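Local coordinates for protein esterase (PDB 4RGY) that hydrolyses esters as a low-temperature-active alkaline esterase, probably through an alpha/beta-hydrolase fold with a serine nucleophile, at residues A123-M127 against H245-W250; A147-G151 against Y249-I254; S150-D154 against L218-R224. All coordinates share one frame; numbering follows the deposited sequence.

Interaction 1: A123-M127 against H245-W250; sequences AGLSM and HEWGYW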
ATOM      1  N   ALA A 123       8.032  -5.152 -22.006  1.00 13.09           N
ATOM      2  CA  ALA A 123       9.462  -4.942 -21.778  1.00 13.96           C
ATOM      3  C   ALA A 123       9.836  -5.498 -20.414  1.00 13.00           C
ATOM      4  O   ALA A 123       8.988  -5.571 -19.515  1.00 12.84           O
ATOM      5  CB  ALA A 123       9.826  -3.471 -21.869  1.00 14.28           C
ATOM      6  N   GLY A 124      11.094  -5.880 -20.232  1.00 12.81           N
ATOM      7  CA  GLY A 124      11.510  -6.369 -18.932  1.00 11.98           C
ATOM      8  C   GLY A 124      13.014  -6.426 -18.829  1.00 13.24           C
ATOM      9  O   GLY A 124      13.709  -6.445 -19.849  1.00 13.75           O
ATOM     10  N   LEU A 125      13.514  -6.456 -17.593  1.00 11.99           N
ATOM     11  CA  LEU A 125      14.937  -6.650 -17.345  1.00 14.41           C
ATOM     12  C   LEU A 125      15.204  -8.079 -16.873  1.00 12.74           C
ATOM     13  O   LEU A 125      14.316  -8.720 -16.297  1.00 12.45           O
ATOM     14  CB  LEU A 125      15.498  -5.598 -16.375  1.00 13.73           C
ATOM     15  CG  LEU A 125      15.232  -5.633 -14.855  1.00 13.89           C
ATOM     16  CD1 LEU A 125      13.756  -5.811 -14.512  1.00 13.37           C
ATOM     17  CD2 LEU A 125      16.100  -6.668 -14.122  1.00 13.81           C
ATOM     18  N   SER A 126      16.415  -8.573 -17.134  1.00 13.83           N
ATOM     19  CA  SER A 126      16.810  -9.964 -16.882  1.00 14.17           C
ATOM     20  C   SER A 126      15.857 -11.026 -17.371  1.00 13.86           C
ATOM     21  O   SER A 126      15.592 -11.251 -18.572  1.00 13.76           O
ATOM     22  CB  SER A 126      16.882 -10.252 -15.379  1.00 22.56           C
ATOM     23  OG  SER A 126      17.715  -9.338 -14.691  1.00 31.14           O
ATOM     24  N   MET A 127      15.411 -11.713 -16.334  1.00 14.07           N
ATOM     25  CA  MET A 127      14.388 -12.708 -16.338  1.00 12.64           C
ATOM     26  C   MET A 127      13.170 -12.184 -17.063  1.00 11.67           C
ATOM     27  O   MET A 127      12.550 -12.920 -17.814  1.00 12.58           O
ATOM     28  CB  MET A 127      14.052 -13.038 -14.884  1.00 14.71           C
ATOM     29  CG  MET A 127      13.139 -14.228 -14.741  1.00 13.59           C
ATOM     30  SD  MET A 127      12.711 -14.660 -13.040  1.00 13.11           S
ATOM     31  CE  MET A 127      11.456 -13.439 -12.693  1.00 12.68           C
ATOM     32  N   HIS A 245      24.543  -5.339 -14.038  1.00 17.09           N
ATOM     33  CA  HIS A 245      23.175  -5.786 -13.779  1.00 16.92           C
ATOM     34  C   HIS A 245      22.621  -5.012 -12.594  1.00 15.82           C
ATOM     35  O   HIS A 245      22.526  -5.536 -11.481  1.00 17.86           O
ATOM     36  CB  HIS A 245      23.162  -7.288 -13.476  1.00 15.44           C
ATOM     37  CG  HIS A 245      21.875  -7.974 -13.824  1.00 15.34           C
ATOM     38  ND1 HIS A 245      21.491  -8.207 -15.126  1.00 15.64           N
ATOM     39  CD2 HIS A 245      20.896  -8.493 -13.043  1.00 16.95           C
ATOM     40  CE1 HIS A 245      20.330  -8.838 -15.136  1.00 16.44           C
ATOM     41  NE2 HIS A 245      19.946  -9.025 -13.885  1.00 15.98           N
ATOM     42  N   GLU A 246      22.258  -3.765 -12.839  1.00 16.06           N
ATOM     43  CA  GLU A 246      21.811  -2.895 -11.769  1.00 16.32           C
ATOM     44  C   GLU A 246      20.882  -1.821 -12.295  1.00 15.02           C
ATOM     45  O   GLU A 246      20.854  -1.523 -13.497  1.00 14.16           O
ATOM     46  CB  GLU A 246      23.008  -2.293 -11.021  1.00 18.09           C
ATOM     47  CG  GLU A 246      23.913  -1.423 -11.869  1.00 18.53           C
ATOM     48  CD  GLU A 246      23.446   0.018 -11.924  1.00 18.89           C
ATOM     49  OE1 GLU A 246      23.616   0.664 -12.981  1.00 20.97           O
ATOM     50  OE2 GLU A 246      22.930   0.516 -10.903  1.00 20.48           O
ATOM     51  N   TRP A 247      20.147  -1.207 -11.375  1.00 14.42           N
ATOM     52  CA  TRP A 247      19.016  -0.361 -11.719  1.00 14.67           C
ATOM     53  C   TRP A 247      19.338   1.019 -12.290  1.00 14.56           C
ATOM     54  O   TRP A 247      18.494   1.606 -12.967  1.00 14.80           O
ATOM     55  CB  TRP A 247      18.046  -0.270 -10.535  1.00 15.17           C
ATOM     56  CG  TRP A 247      17.234  -1.506 -10.415  1.00 14.46           C
ATOM     57  CD1 TRP A 247      17.463  -2.572  -9.590  1.00 14.20           C
ATOM     58  CD2 TRP A 247      16.069  -1.824 -11.173  1.00 13.99           C
ATOM     59  NE1 TRP A 247      16.494  -3.534  -9.788  1.00 13.00           N
ATOM     60  CE2 TRP A 247      15.632  -3.096 -10.762  1.00 13.54           C
ATOM     61  CE3 TRP A 247      15.344  -1.151 -12.160  1.00 12.55           C
ATOM     62  CZ2 TRP A 247      14.512  -3.711 -11.311  1.00 13.35           C
ATOM     63  CZ3 TRP A 247      14.229  -1.761 -12.699  1.00 12.80           C
ATOM     64  CH2 TRP A 247      13.817  -3.024 -12.268  1.00 13.36           C
ATOM     65  N   GLY A 248      20.533   1.543 -12.015  1.00 14.51           N
ATOM     66  CA  GLY A 248      20.973   2.762 -12.677  1.00 16.71           C
ATOM     67  C   GLY A 248      20.936   2.600 -14.190  1.00 14.56           C
ATOM     68  O   GLY A 248      20.417   3.452 -14.911  1.00 14.75           O
ATOM     69  N   TYR A 249      21.465   1.482 -14.670  1.00 14.29           N
ATOM     70  CA  TYR A 249      21.466   1.201 -16.100  1.00 14.54           C
ATOM     71  C   TYR A 249      20.036   1.068 -16.650  1.00 12.57           C
ATOM     72  O   TYR A 249      19.718   1.639 -17.686  1.00 14.33           O
ATOM     73  CB  TYR A 249      22.317  -0.049 -16.382  1.00 15.17           C
ATOM     74  CG  TYR A 249      22.313  -0.500 -17.820  1.00 13.84           C
ATOM     75  CD1 TYR A 249      23.086   0.152 -18.779  1.00 15.56           C
ATOM     76  CD2 TYR A 249      21.536  -1.581 -18.221  1.00 15.12           C
ATOM     77  CE1 TYR A 249      23.077  -0.264 -20.100  1.00 16.85           C
ATOM     78  CE2 TYR A 249      21.521  -2.001 -19.538  1.00 15.16           C
ATOM     79  CZ  TYR A 249      22.292  -1.331 -20.464  1.00 15.52           C
ATOM     80  OH  TYR A 249      22.270  -1.736 -21.770  1.00 15.08           O
ATOM     81  N   TRP A 250      19.161   0.352 -15.951  1.00 13.23           N
ATOM     82  CA  TRP A 250      17.791   0.176 -16.449  1.00 13.72           C
ATOM     83  C   TRP A 250      16.967   1.460 -16.395  1.00 13.05           C
ATOM     84  O   TRP A 250      16.110   1.683 -17.249  1.00 14.97           O
ATOM     85  CB  TRP A 250      17.087  -0.970 -15.716  1.00 12.31           C
ATOM     86  CG  TRP A 250      17.859  -2.235 -15.938  1.00 14.16           C
ATOM     87  CD1 TRP A 250      18.395  -2.658 -17.116  1.00 15.10           C
ATOM     88  CD2 TRP A 250      18.265  -3.185 -14.945  1.00 13.78           C
ATOM     89  NE1 TRP A 250      19.079  -3.833 -16.928  1.00 13.43           N
ATOM     90  CE2 TRP A 250      19.013  -4.182 -15.604  1.00 14.19           C
ATOM     91  CE3 TRP A 250      18.046  -3.304 -13.567  1.00 12.72           C
ATOM     92  CZ2 TRP A 250      19.560  -5.269 -14.931  1.00 14.93           C
ATOM     93  CZ3 TRP A 250      18.592  -4.380 -12.899  1.00 15.09           C
ATOM     94  CH2 TRP A 250      19.340  -5.358 -13.582  1.00 14.35           C
TER

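Interaction 2: A147-G151 against Y249-I254; sequences ASLSG and YWDAQI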
ATOM      1  N   ALA A 147      10.652  -5.757 -25.688  1.00 13.88           N
ATOM      2  CA  ALA A 147      11.981  -5.230 -25.400  1.00 13.10           C
ATOM      3  C   ALA A 147      12.634  -5.948 -24.235  1.00 12.40           C
ATOM      4  O   ALA A 147      12.001  -6.154 -23.180  1.00 13.65           O
ATOM      5  CB  ALA A 147      11.895  -3.744 -25.093  1.00 13.78           C
ATOM      6  N   SER A 148      13.896  -6.329 -24.418  1.00 13.97           N
ATOM      7  CA  SER A 148      14.674  -6.949 -23.355  1.00 11.18           C
ATOM      8  C   SER A 148      15.828  -6.070 -22.898  1.00 12.35           C
ATOM      9  O   SER A 148      16.623  -5.593 -23.717  1.00 12.87           O
ATOM     10  CB  SER A 148      15.217  -8.299 -23.818  1.00 12.21           C
ATOM     11  OG  SER A 148      16.171  -8.821 -22.897  1.00 13.16           O
ATOM     12  N   LEU A 149      15.921  -5.858 -21.585  1.00 13.34           N
ATOM     13  CA  LEU A 149      17.010  -5.085 -20.991  1.00 12.23           C
ATOM     14  C   LEU A 149      17.866  -6.015 -20.147  1.00 12.98           C
ATOM     15  O   LEU A 149      17.375  -6.591 -19.174  1.00 12.93           O
ATOM     16  CB  LEU A 149      16.467  -3.942 -20.123  1.00 14.53           C
ATOM     17  CG  LEU A 149      15.641  -2.856 -20.816  1.00 12.70           C
ATOM     18  CD1 LEU A 149      14.199  -3.319 -21.009  1.00 16.33           C
ATOM     19  CD2 LEU A 149      15.659  -1.572 -19.999  1.00 16.78           C
ATOM     20  N   SER A 150      19.127  -6.193 -20.542  1.00 13.25           N
ATOM     21  CA  SER A 150      20.040  -7.083 -19.827  1.00 13.20           C
ATOM     22  C   SER A 150      19.389  -8.435 -19.577  1.00 12.95           C
ATOM     23  O   SER A 150      19.368  -8.937 -18.443  1.00 12.66           O
ATOM     24  CB  SER A 150      20.459  -6.444 -18.503  1.00 15.25           C
ATOM     25  OG  SER A 150      20.889  -5.110 -18.714  1.00 13.98           O
ATOM     26  N   GLY A 151      18.865  -9.027 -20.645  1.00 11.98           N
ATOM     27  CA  GLY A 151      18.034 -10.208 -20.510  1.00 12.55           C
ATOM     28  C   GLY A 151      18.801 -11.496 -20.291  1.00 11.87           C
ATOM     29  O   GLY A 151      19.940 -11.646 -20.748  1.00 13.84           O
ATOM     30  N   TYR A 249      21.465   1.482 -14.670  1.00 14.29           N
ATOM     31  CA  TYR A 249      21.466   1.201 -16.100  1.00 14.54           C
ATOM     32  C   TYR A 249      20.036   1.068 -16.650  1.00 12.57           C
ATOM     33  O   TYR A 249      19.718   1.639 -17.686  1.00 14.33           O
ATOM     34  CB  TYR A 249      22.317  -0.049 -16.382  1.00 15.17           C
ATOM     35  CG  TYR A 249      22.313  -0.500 -17.820  1.00 13.84           C
ATOM     36  CD1 TYR A 249      23.086   0.152 -18.779  1.00 15.56           C
ATOM     37  CD2 TYR A 249      21.536  -1.581 -18.221  1.00 15.12           C
ATOM     38  CE1 TYR A 249      23.077  -0.264 -20.100  1.00 16.85           C
ATOM     39  CE2 TYR A 249      21.521  -2.001 -19.538  1.00 15.16           C
ATOM     40  CZ  TYR A 249      22.292  -1.331 -20.464  1.00 15.52           C
ATOM     41  OH  TYR A 249      22.270  -1.736 -21.770  1.00 15.08           O
ATOM     42  N   TRP A 250      19.161   0.352 -15.951  1.00 13.23           N
ATOM     43  CA  TRP A 250      17.791   0.176 -16.449  1.00 13.72           C
ATOM     44  C   TRP A 250      16.967   1.460 -16.395  1.00 13.05           C
ATOM     45  O   TRP A 250      16.110   1.683 -17.249  1.00 14.97           O
ATOM     46  CB  TRP A 250      17.087  -0.970 -15.716  1.00 12.31           C
ATOM     47  CG  TRP A 250      17.859  -2.235 -15.938  1.00 14.16           C
ATOM     48  CD1 TRP A 250      18.395  -2.658 -17.116  1.00 15.10           C
ATOM     49  CD2 TRP A 250      18.265  -3.185 -14.945  1.00 13.78           C
ATOM     50  NE1 TRP A 250      19.079  -3.833 -16.928  1.00 13.43           N
ATOM     51  CE2 TRP A 250      19.013  -4.182 -15.604  1.00 14.19           C
ATOM     52  CE3 TRP A 250      18.046  -3.304 -13.567  1.00 12.72           C
ATOM     53  CZ2 TRP A 250      19.560  -5.269 -14.931  1.00 14.93           C
ATOM     54  CZ3 TRP A 250      18.592  -4.380 -12.899  1.00 15.09           C
ATOM     55  CH2 TRP A 250      19.340  -5.358 -13.582  1.00 14.35           C
ATOM     56  N   ASP A 251      17.236   2.309 -15.405  1.00 13.30           N
ATOM     57  CA  ASP A 251      16.575   3.601 -15.309  1.00 13.48           C
ATOM     58  C   ASP A 251      16.905   4.443 -16.540  1.00 16.14           C
ATOM     59  O   ASP A 251      16.036   5.125 -17.083  1.00 15.74           O
ATOM     60  CB  ASP A 251      17.014   4.329 -14.032  1.00 14.22           C
ATOM     61  CG  ASP A 251      16.307   5.666 -13.839  1.00 17.78           C
ATOM     62  OD1 ASP A 251      15.086   5.676 -13.601  1.00 14.61           O
ATOM     63  OD2 ASP A 251      16.973   6.715 -13.918  1.00 24.56           O
ATOM     64  N   ALA A 252      18.159   4.396 -16.982  1.00 14.85           N
ATOM     65  CA  ALA A 252      18.569   5.110 -18.184  1.00 15.69           C
ATOM     66  C   ALA A 252      17.985   4.449 -19.429  1.00 14.90           C
ATOM     67  O   ALA A 252      17.409   5.111 -20.293  1.00 16.06           O
ATOM     68  CB  ALA A 252      20.090   5.157 -18.276  1.00 16.76           C
ATOM     69  N   GLN A 253      18.136   3.134 -19.523  1.00 13.71           N
ATOM     70  CA  GLN A 253      17.730   2.430 -20.731  1.00 14.82           C
ATOM     71  C   GLN A 253      16.221   2.395 -20.958  1.00 14.44           C
ATOM     72  O   GLN A 253      15.772   2.389 -22.109  1.00 15.15           O
ATOM     73  CB  GLN A 253      18.292   1.010 -20.741  1.00 15.23           C
ATOM     74  CG  GLN A 253      19.795   0.964 -20.902  1.00 16.66           C
ATOM     75  CD  GLN A 253      20.245   1.665 -22.155  1.00 19.60           C
ATOM     76  OE1 GLN A 253      20.927   2.685 -22.094  1.00 22.31           O
ATOM     77  NE2 GLN A 253      19.856   1.131 -23.309  1.00 19.49           N
ATOM     78  N   ILE A 254      15.427   2.371 -19.889  1.00 15.07           N
ATOM     79  CA  ILE A 254      13.978   2.300 -20.081  1.00 15.41           C
ATOM     80  C   ILE A 254      13.443   3.559 -20.777  1.00 14.03           C
ATOM     81  O   ILE A 254      12.456   3.500 -21.513  1.00 13.71           O
ATOM     82  CB  ILE A 254      13.210   1.986 -18.769  1.00 12.76           C
ATOM     83  CG1 ILE A 254      11.800   1.468 -19.073  1.00 14.77           C
ATOM     84  CG2 ILE A 254      13.143   3.204 -17.859  1.00 13.21           C
ATOM     85  CD1 ILE A 254      11.769   0.167 -19.872  1.00 14.29           C
TER

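Interaction 3: S150-D154 against L218-R224; sequences SGALD and LYEDNVR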
ATOM      1  N   SER A 150      19.127  -6.193 -20.542  1.00 13.25           N
ATOM      2  CA  SER A 150      20.040  -7.083 -19.827  1.00 13.20           C
ATOM      3  C   SER A 150      19.389  -8.435 -19.577  1.00 12.95           C
ATOM      4  O   SER A 150      19.368  -8.937 -18.443  1.00 12.66           O
ATOM      5  CB  SER A 150      20.459  -6.444 -18.503  1.00 15.25           C
ATOM      6  OG  SER A 150      20.889  -5.110 -18.714  1.00 13.98           O
ATOM      7  N   GLY A 151      18.865  -9.027 -20.645  1.00 11.98           N
ATOM      8  CA  GLY A 151      18.034 -10.208 -20.510  1.00 12.55           C
ATOM      9  C   GLY A 151      18.801 -11.496 -20.291  1.00 11.87           C
ATOM     10  O   GLY A 151      19.940 -11.646 -20.748  1.00 13.84           O
ATOM     11  N   ALA A 152      18.178 -12.424 -19.572  1.00 12.20           N
ATOM     12  CA  ALA A 152      18.699 -13.783 -19.444  1.00 13.35           C
ATOM     13  C   ALA A 152      18.199 -14.566 -20.656  1.00 11.86           C
ATOM     14  O   ALA A 152      17.258 -15.354 -20.573  1.00 13.25           O
ATOM     15  CB  ALA A 152      18.208 -14.418 -18.142  1.00 13.73           C
ATOM     16  N   LEU A 153      18.817 -14.306 -21.801  1.00 13.54           N
ATOM     17  CA  LEU A 153      18.236 -14.724 -23.076  1.00 11.75           C
ATOM     18  C   LEU A 153      18.596 -16.136 -23.529  1.00 13.79           C
ATOM     19  O   LEU A 153      18.043 -16.616 -24.516  1.00 15.73           O
ATOM     20  CB  LEU A 153      18.553 -13.713 -24.179  1.00 13.04           C
ATOM     21  CG  LEU A 153      18.086 -12.284 -23.881  1.00 11.49           C
ATOM     22  CD1 LEU A 153      18.232 -11.370 -25.094  1.00 14.31           C
ATOM     23  CD2 LEU A 153      16.647 -12.301 -23.386  1.00 13.22           C
ATOM     24  N   ASP A 154      19.498 -16.791 -22.803  1.00 15.24           N
ATOM     25  CA  ASP A 154      19.820 -18.192 -23.048  1.00 15.50           C
ATOM     26  C   ASP A 154      19.536 -18.994 -21.783  1.00 14.74           C
ATOM     27  O   ASP A 154      20.308 -18.938 -20.820  1.00 18.23           O
ATOM     28  CB  ASP A 154      21.285 -18.356 -23.476  1.00 17.22           C
ATOM     29  CG  ASP A 154      21.595 -19.762 -23.978  1.00 19.33           C
ATOM     30  OD1 ASP A 154      20.731 -20.659 -23.844  1.00 16.69           O
ATOM     31  OD2 ASP A 154      22.709 -19.965 -24.501  1.00 20.75           O
ATOM     32  N   LEU A 218      25.558 -11.296 -17.856  1.00 18.87           N
ATOM     33  CA  LEU A 218      24.760 -11.835 -18.955  1.00 17.53           C
ATOM     34  C   LEU A 218      25.179 -11.288 -20.319  1.00 15.62           C
ATOM     35  O   LEU A 218      24.528 -11.578 -21.329  1.00 15.92           O
ATOM     36  CB  LEU A 218      23.273 -11.539 -18.722  1.00 16.42           C
ATOM     37  CG  LEU A 218      22.650 -12.281 -17.542  1.00 16.58           C
ATOM     38  CD1 LEU A 218      21.263 -11.725 -17.220  1.00 19.02           C
ATOM     39  CD2 LEU A 218      22.592 -13.775 -17.830  1.00 19.01           C
ATOM     40  N   TYR A 219      26.261 -10.516 -20.365  1.00 15.80           N
ATOM     41  CA  TYR A 219      26.654  -9.880 -21.622  1.00 17.89           C
ATOM     42  C   TYR A 219      26.950 -10.897 -22.727  1.00 17.18           C
ATOM     43  O   TYR A 219      26.478 -10.745 -23.855  1.00 16.91           O
ATOM     44  CB  TYR A 219      27.851  -8.950 -21.427  1.00 17.64           C
ATOM     45  CG  TYR A 219      28.295  -8.288 -22.713  1.00 18.34           C
ATOM     46  CD1 TYR A 219      27.476  -7.380 -23.365  1.00 16.81           C
ATOM     47  CD2 TYR A 219      29.523  -8.592 -23.290  1.00 17.74           C
ATOM     48  CE1 TYR A 219      27.865  -6.778 -24.541  1.00 19.14           C
ATOM     49  CE2 TYR A 219      29.929  -7.982 -24.465  1.00 18.43           C
ATOM     50  CZ  TYR A 219      29.092  -7.084 -25.088  1.00 18.30           C
ATOM     51  OH  TYR A 219      29.470  -6.474 -26.265  1.00 19.72           O
ATOM     52  N   GLU A 220      27.724 -11.929 -22.407  1.00 19.93           N
ATOM     53  CA  GLU A 220      28.094 -12.930 -23.405  1.00 20.24           C
ATOM     54  C   GLU A 220      26.866 -13.622 -23.992  1.00 18.39           C
ATOM     55  O   GLU A 220      26.784 -13.803 -25.212  1.00 18.49           O
ATOM     56  CB  GLU A 220      29.085 -13.950 -22.827  1.00 23.43           C
ATOM     57  CG  GLU A 220      30.478 -13.383 -22.564  1.00 28.84           C
ATOM     58  CD  GLU A 220      30.489 -12.272 -21.514  1.00 32.20           C
ATOM     59  OE1 GLU A 220      29.716 -12.357 -20.529  1.00 31.05           O
ATOM     60  OE2 GLU A 220      31.263 -11.304 -21.686  1.00 36.11           O
ATOM     61  N   ASP A 221      25.913 -13.991 -23.136  1.00 17.14           N
ATOM     62  CA  ASP A 221      24.655 -14.582 -23.595  1.00 17.13           C
ATOM     63  C   ASP A 221      23.925 -13.616 -24.516  1.00 15.91           C
ATOM     64  O   ASP A 221      23.323 -14.025 -25.514  1.00 16.22           O
ATOM     65  CB  ASP A 221      23.733 -14.923 -22.419  1.00 18.54           C
ATOM     66  CG  ASP A 221      24.171 -16.150 -21.647  1.00 22.80           C
ATOM     67  OD1 ASP A 221      25.053 -16.888 -22.124  1.00 24.18           O
ATOM     68  OD2 ASP A 221      23.610 -16.385 -20.552  1.00 24.62           O
ATOM     69  N   ASN A 222      23.940 -12.331 -24.166  1.00 14.12           N
ATOM     70  CA  ASN A 222      23.310 -11.337 -25.012  1.00 13.55           C
ATOM     71  C   ASN A 222      23.971 -11.187 -26.374  1.00 14.94           C
ATOM     72  O   ASN A 222      23.283 -11.078 -27.388  1.00 14.40           O
ATOM     73  CB  ASN A 222      23.210  -9.992 -24.290  1.00 13.58           C
ATOM     74  CG  ASN A 222      21.957  -9.893 -23.446  1.00 15.16           C
ATOM     75  OD1 ASN A 222      20.911  -9.472 -23.936  1.00 14.90           O
ATOM     76  ND2 ASN A 222      22.042 -10.321 -22.189  1.00 13.78           N
ATOM     77  N   VAL A 223      25.297 -11.197 -26.399  1.00 15.56           N
ATOM     78  CA  VAL A 223      26.009 -11.117 -27.668  1.00 16.70           C
ATOM     79  C   VAL A 223      25.686 -12.339 -28.535  1.00 16.93           C
ATOM     80  O   VAL A 223      25.452 -12.217 -29.743  1.00 14.50           O
ATOM     81  CB  VAL A 223      27.531 -10.977 -27.452  1.00 17.50           C
ATOM     82  CG1 VAL A 223      28.288 -11.179 -28.768  1.00 21.16           C
ATOM     83  CG2 VAL A 223      27.846  -9.613 -26.842  1.00 19.52           C
ATOM     84  N   ARG A 224      25.619 -13.508 -27.913  1.00 14.73           N
ATOM     85  CA  ARG A 224      25.279 -14.715 -28.668  1.00 16.55           C
ATOM     86  C   ARG A 224      23.857 -14.658 -29.237  1.00 15.32           C
ATOM     87  O   ARG A 224      23.629 -15.043 -30.392  1.00 15.81           O
ATOM     88  CB  ARG A 224      25.525 -15.971 -27.830  1.00 17.53           C
ATOM     89  CG  ARG A 224      27.020 -16.282 -27.696  1.00 24.27           C
ATOM     90  CD  ARG A 224      27.299 -17.633 -27.040  1.00 27.76           C
ATOM     91  NE  ARG A 224      26.692 -17.722 -25.721  1.00 29.99           N
ATOM     92  CZ  ARG A 224      25.553 -18.359 -25.488  1.00 28.67           C
ATOM     93  NH1 ARG A 224      24.932 -18.961 -26.492  1.00 31.48           N
ATOM     94  NH2 ARG A 224      25.038 -18.388 -24.268  1.00 23.78           N
TER
HETATM   95  O   HOH W   1      18.757  -7.971 -23.362  1.00 12.52           O
HETATM   96  O   HOH W   2      20.936 -16.143 -20.058  1.00 21.46           O

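Interaction 1: A123-M127 against H245-W250
Leu125 lies over one face of the Trp250 indole: its CD2 sits 3.6 Å from the centroid of the six-membered ring, 15° off the ring normal, which meets the definition of a CH-pi contact. The other methyl, Leu125 CD1, comes 3.6 Å from CH2 of Trp247, obliquely to that ring. One leucine thus fills the angle between two indoles, its CG held between the backbone N and the carbonyl carbon. The opposite face of Trp250 is met by Glu246 O, 3.3 Å above the plane near the rim, and Trp250 CH2 stands over the centre of the His245 ring, an edge-to-face stack. His245 NE2 approaches Ser126 OG; the modelled 2.4 Å separation is very short and the serine hydroxyl is crowded in the model, so the exact bond geometry is doubtful. The other ring nitrogen, ND1, is hydrogen-bonded to Asp216 OD2. Ser126, with phi 48° and psi -118°, occupies a strained turn between strand 120-125 and helix 127-138. That turn and the Gly124, Ser126, Gly128 pattern are consistent with the nucleophile elbow of alpha/beta hydrolases, with Ser126, His245 and Asp216 probably forming the catalytic triad.

Interaction 2: A147-G151 against Y249-I254
This is a buried helix-on-sheet contact in which the first turns of helix 247-260 pack against the C-terminal end of strand 145-149, next to the presumed active site. The axes of strand 147-149 and helix 249-254 approach to 10.1 Å and run roughly antiparallel, at 153° between their N-to-C directions. Leu149 supplies the apolar part. Its CB touches CD1 of Trp250 at 3.8 Å, obliquely to the indole, while Leu149 CD2 meets Gln253 CB, also at 3.8 Å. Ile254 CD1 lies farther, 4.3 Å from Leu149 CD2. The polar part is one bond: Trp250 NE1 donates to Ser150 OG over 2.8 Å with an N-H...acceptor angle of 162°, and the oxygen lies only 11° out of the indole plane. Such a nearly straight, in-plane bond satisfies the buried pyrrole N-H and helps fix the rotation of the indole. Ser150 OG stands anti to its own carbonyl carbon, a placing that turns it to the helix and brings it 3.3 Å from Tyr249 CE2. Gln253 CG rests over one face of the Tyr249 ring, toward its rim. Tyr249 and Gln253 also touch Cys211 of strand 207-213, extending the contact to the next strand. A C-terminal helix packed on the central strands, close to the histidine it follows, is characteristic of the alpha/beta-hydrolase fold.

Interaction 3: S150-D154 against L218-R224
Asn222 bridges the loop and the helix through both ends of its carboxamide. Its ND2 donates to Gly151 O at 2.9 Å, in the carbonyl plane on a lone pair, although the oxygen is tilted 28° from the amide plane. The same nitrogen gives a straighter bond, 170°, to Leu218 O, at the N-cap of its helix; that carbonyl is met from above its plane and also accepts from Asn222 N. At the other end, OD1 accepts from water 1, which in turn accepts from Gly151 N at 2.9 Å, so both polar backbone atoms of the glycine have a partner. Replacing Asn222 with a leucine would probably leave Gly151 O without its side-chain donor and remove the OD1 acceptor that the water uses, weakening the tie between loop and helix. Leu153 CD1 lies against Asn222 OD1, and Leu218 CD1 rests on Ser150 O at 3.6 Å. Farther along, Arg224 grips Asp154 end-on: NH2 at 2.8 Å and NH1 at 3.1 Å converge on OD2, both with the oxygen in the guanidinium plane. A bend at chi3 (-57°) curls the arginine back, and Arg224 NH2 also forms a salt bridge with Asp221 OD1 at 2.6 Å. The shared cation probably offsets the repulsion between the two carboxylates. Asp154 OD1 turns to Thr156 OG1, while water 2 links Asp154 N to Asp221 OD2. Beside this salt-bridge network, the loop after strand 145-149 is tied by an Asn222 side-chain bond and a water bridge to the start of helix 219-232 of the alpha/beta-hydrolase fold.

Overall arrangement
Interactions 1 and 2 are buried neighbours, their centres about 5 Å apart, and share Tyr249 and Trp250: helix 247-260 spans the adjacent strands 120-125 and 145-149. Trp250 faces both ways, giving a ring face to one strand and its N-H to the residue after the other. Interaction 3 is only partly buried, its centre about 12 Å from the first centre and 13 Å from the second, and takes up the chain at Ser150 and Gly151 to reach a different helix, 219-232. Chemistry changes with place: packing with isolated polar pairs in the interior, around the presumed triad; amide, water and ion-pair bonding in interaction 3. Backbone pairing of Ser126 O with Ala152 N joins the first contact to the third.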